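PDB 4ZDT: structure-specific endonuclease subunit slx4 from Schizosaccharomyces pombe, which serves as the regulatory subunit of the Slx1-Slx4 structure-specific endonuclease, which resolves DNA secondary structures arising during DNA repair and recombination by cutting branched DNA. Local coordinates for residues B[38-43]-B[50-55]. Numbering follows the deposited sequence.
Sequences EFQLWL and VSLDLI. With GOL (glycerol), chain I.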
loop_
_atom_site.group_PDB
_atom_site.type_symbol
_atom_site.label_atom_id
_atom_site.label_comp_id
_atom_site.label_asym_id
_atom_site.label_seq_id
_atom_site.Cartn_x
_atom_site.Cartn_y
_atom_site.Cartn_z
ATOM N N GLU B 38 14.724 7.435 -7.526
ATOM C CA GLU B 38 13.637 7.391 -8.511
ATOM C C GLU B 38 12.316 7.902 -7.917
ATOM O O GLU B 38 11.597 8.668 -8.575
ATOM C CB GLU B 38 13.472 5.985 -9.105
ATOM C CG GLU B 38 14.549 5.611 -10.145
ATOM C CD GLU B 38 14.413 4.174 -10.655
ATOM O OE1 GLU B 38 13.312 3.582 -10.534
ATOM O OE2 GLU B 38 15.410 3.637 -11.185
ATOM N N PHE B 39 12.039 7.498 -6.675
ATOM C CA PHE B 39 10.839 7.901 -5.903
ATOM C C PHE B 39 10.786 9.417 -5.718
ATOM O O PHE B 39 9.720 10.037 -5.911
ATOM C CB PHE B 39 10.848 7.185 -4.541
ATOM C CG PHE B 39 9.577 7.371 -3.692
ATOM C CD1 PHE B 39 8.292 7.409 -4.277
ATOM C CD2 PHE B 39 9.672 7.430 -2.306
ATOM C CE1 PHE B 39 7.130 7.550 -3.484
ATOM C CE2 PHE B 39 8.517 7.555 -1.497
ATOM C CZ PHE B 39 7.241 7.616 -2.101
ATOM N N GLN B 40 11.922 10.022 -5.377
ATOM C CA GLN B 40 11.992 11.479 -5.243
ATOM C C GLN B 40 11.534 12.185 -6.525
ATOM O O GLN B 40 10.749 13.139 -6.470
ATOM C CB GLN B 40 13.407 11.906 -4.843
ATOM C CG GLN B 40 13.576 13.406 -4.585
ATOM C CD GLN B 40 14.999 13.759 -4.193
ATOM O OE1 GLN B 40 15.956 13.326 -4.844
ATOM N NE2 GLN B 40 15.151 14.539 -3.116
ATOM N N LEU B 41 12.008 11.696 -7.673
ATOM C CA LEU B 41 11.611 12.244 -8.982
ATOM C C LEU B 41 10.144 11.974 -9.283
ATOM O O LEU B 41 9.427 12.856 -9.786
ATOM C CB LEU B 41 12.511 11.674 -10.092
ATOM C CG LEU B 41 13.988 12.068 -10.052
ATOM C CD1 LEU B 41 14.870 11.026 -10.780
ATOM C CD2 LEU B 41 14.182 13.445 -10.659
ATOM N N TRP B 42 9.688 10.768 -8.941
ATOM C CA TRP B 42 8.272 10.405 -9.099
ATOM C C TRP B 42 7.404 11.368 -8.290
ATOM O O TRP B 42 6.414 11.899 -8.791
ATOM C CB TRP B 42 8.057 8.952 -8.646
ATOM C CG TRP B 42 6.657 8.349 -8.840
ATOM C CD1 TRP B 42 6.197 7.684 -9.947
ATOM C CD2 TRP B 42 5.596 8.289 -7.872
ATOM N NE1 TRP B 42 4.900 7.244 -9.741
ATOM C CE2 TRP B 42 4.510 7.600 -8.477
ATOM C CE3 TRP B 42 5.454 8.753 -6.551
ATOM C CZ2 TRP B 42 3.297 7.368 -7.810
ATOM C CZ3 TRP B 42 4.238 8.523 -5.886
ATOM C CH2 TRP B 42 3.176 7.836 -6.524
ATOM N N LEU B 43 7.783 11.610 -7.035
ATOM C CA LEU B 43 7.062 12.578 -6.218
ATOM C C LEU B 43 7.080 13.975 -6.835
ATOM O O LEU B 43 6.075 14.672 -6.824
ATOM C CB LEU B 43 7.618 12.622 -4.783
ATOM C CG LEU B 43 7.396 11.337 -3.987
ATOM C CD1 LEU B 43 8.254 11.330 -2.719
ATOM C CD2 LEU B 43 5.882 11.167 -3.693
ATOM N N VAL B 50 10.322 16.865 -1.899
ATOM C CA VAL B 50 10.850 16.411 -0.612
ATOM C C VAL B 50 12.281 15.920 -0.761
ATOM O O VAL B 50 12.693 15.474 -1.844
ATOM C CB VAL B 50 9.984 15.298 0.016
ATOM C CG1 VAL B 50 8.592 15.834 0.334
ATOM C CG2 VAL B 50 9.894 14.070 -0.922
ATOM N N SER B 51 13.022 15.987 0.340
ATOM C CA SER B 51 14.421 15.592 0.382
ATOM C C SER B 51 14.550 14.091 0.491
ATOM O O SER B 51 13.604 13.404 0.885
ATOM C CB SER B 51 15.085 16.232 1.611
ATOM O OG SER B 51 14.473 15.733 2.804
ATOM N N LEU B 52 15.732 13.580 0.161
ATOM C CA LEU B 52 16.062 12.176 0.399
ATOM C C LEU B 52 16.007 11.791 1.873
ATOM O O LEU B 52 15.598 10.674 2.201
ATOM C CB LEU B 52 17.433 11.823 -0.203
ATOM C CG LEU B 52 17.524 11.815 -1.735
ATOM C CD1 LEU B 52 18.908 11.306 -2.185
ATOM C CD2 LEU B 52 16.411 10.964 -2.347
ATOM N N ASP B 53 16.397 12.708 2.768
ATOM C CA ASP B 53 16.270 12.452 4.209
ATOM C C ASP B 53 14.818 12.266 4.644
ATOM O O ASP B 53 14.508 11.378 5.452
ATOM C CB ASP B 53 16.915 13.569 5.044
ATOM C CG ASP B 53 18.448 13.506 5.044
ATOM O OD1 ASP B 53 19.021 12.488 4.603
ATOM O OD2 ASP B 53 19.078 14.484 5.481
ATOM N N LEU B 54 13.930 13.087 4.094
ATOM C CA LEU B 54 12.506 12.983 4.391
ATOM C C LEU B 54 11.936 11.665 3.876
ATOM O O LEU B 54 11.061 11.069 4.504
ATOM C CB LEU B 54 11.744 14.160 3.780
ATOM C CG LEU B 54 11.566 15.390 4.674
ATOM C CD1 LEU B 54 10.743 16.455 3.965
ATOM C CD2 LEU B 54 10.923 15.003 5.997
ATOM N N ILE B 55 12.438 11.214 2.730
ATOM C CA ILE B 55 11.982 9.954 2.129
ATOM C C ILE B 55 12.475 8.769 2.942
ATOM O O ILE B 55 11.695 7.898 3.302
ATOM C CB ILE B 55 12.395 9.834 0.641
ATOM C CG1 ILE B 55 11.585 10.827 -0.188
ATOM C CG2 ILE B 55 12.164 8.392 0.122
ATOM C CD1 ILE B 55 12.176 11.110 -1.571
HETATM C C1 GOL I . 19.467 14.924 -1.891
HETATM O O1 GOL I . 19.096 15.083 -3.241
HETATM C C2 GOL I . 18.507 15.710 -1.005
HETATM O O2 GOL I . 17.179 15.353 -1.321
HETATM C C3 GOL I . 18.702 17.202 -1.241
HETATM O O3 GOL I . 18.929 17.847 -0.008
HETATM O O HOH W 1 10.414 15.370 -4.704
#
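The phenyl ring of Phe39 carries Leu43 CD1, from one turn further along the same helix, over the centre of one face, 3.8 Å above the plane, while Ile55 CG2 meets the ring at its edge, 3.6 Å from Phe39 CD2. On the second flat group, the Gln40 carboxamide, Leu52 CD2 rests over one face, 3.5 Å from Gln40 OE1, and Val50 O lies in its plane. The Phe39-Ile55 contact joins helix 36-45 to the start of helix 52-62, successive helices of the C-terminal domain of Slx4 linked by a short connection, consistent with the helix-turn-helix clan of its family. Ile12 and Val16 of helix 3-18 also touch the buried Phe39. With CG anti to the backbone N (chi1 -176°) and the chain extended, Gln40 NE2 reaches Val50 O at 2.9 Å. This bond is nearly straight (174° at the hydrogen) and uses a carbonyl lone pair. The Ile55 side chain crosses that of Gln40 at about a right angle, Ile55 CD1 lying 3.6 Å from Gln40 CB. Leu43 CD1 also touches Val50 CG2 at 3.7 Å and meets Ile55 CD1 tip to tip. One water links Gln40 O to Val50 N, so the Val50 backbone is gripped at both its N-H and its carbonyl. Ser51 N-caps helix 52-62, OG accepting from Leu54 N at 3.0 Å. A glycerol, probably from the crystallisation liquor, takes hydrogen bonds on O2 from Gln40 NE2 and, at 2.7 Å, from Leu52 N.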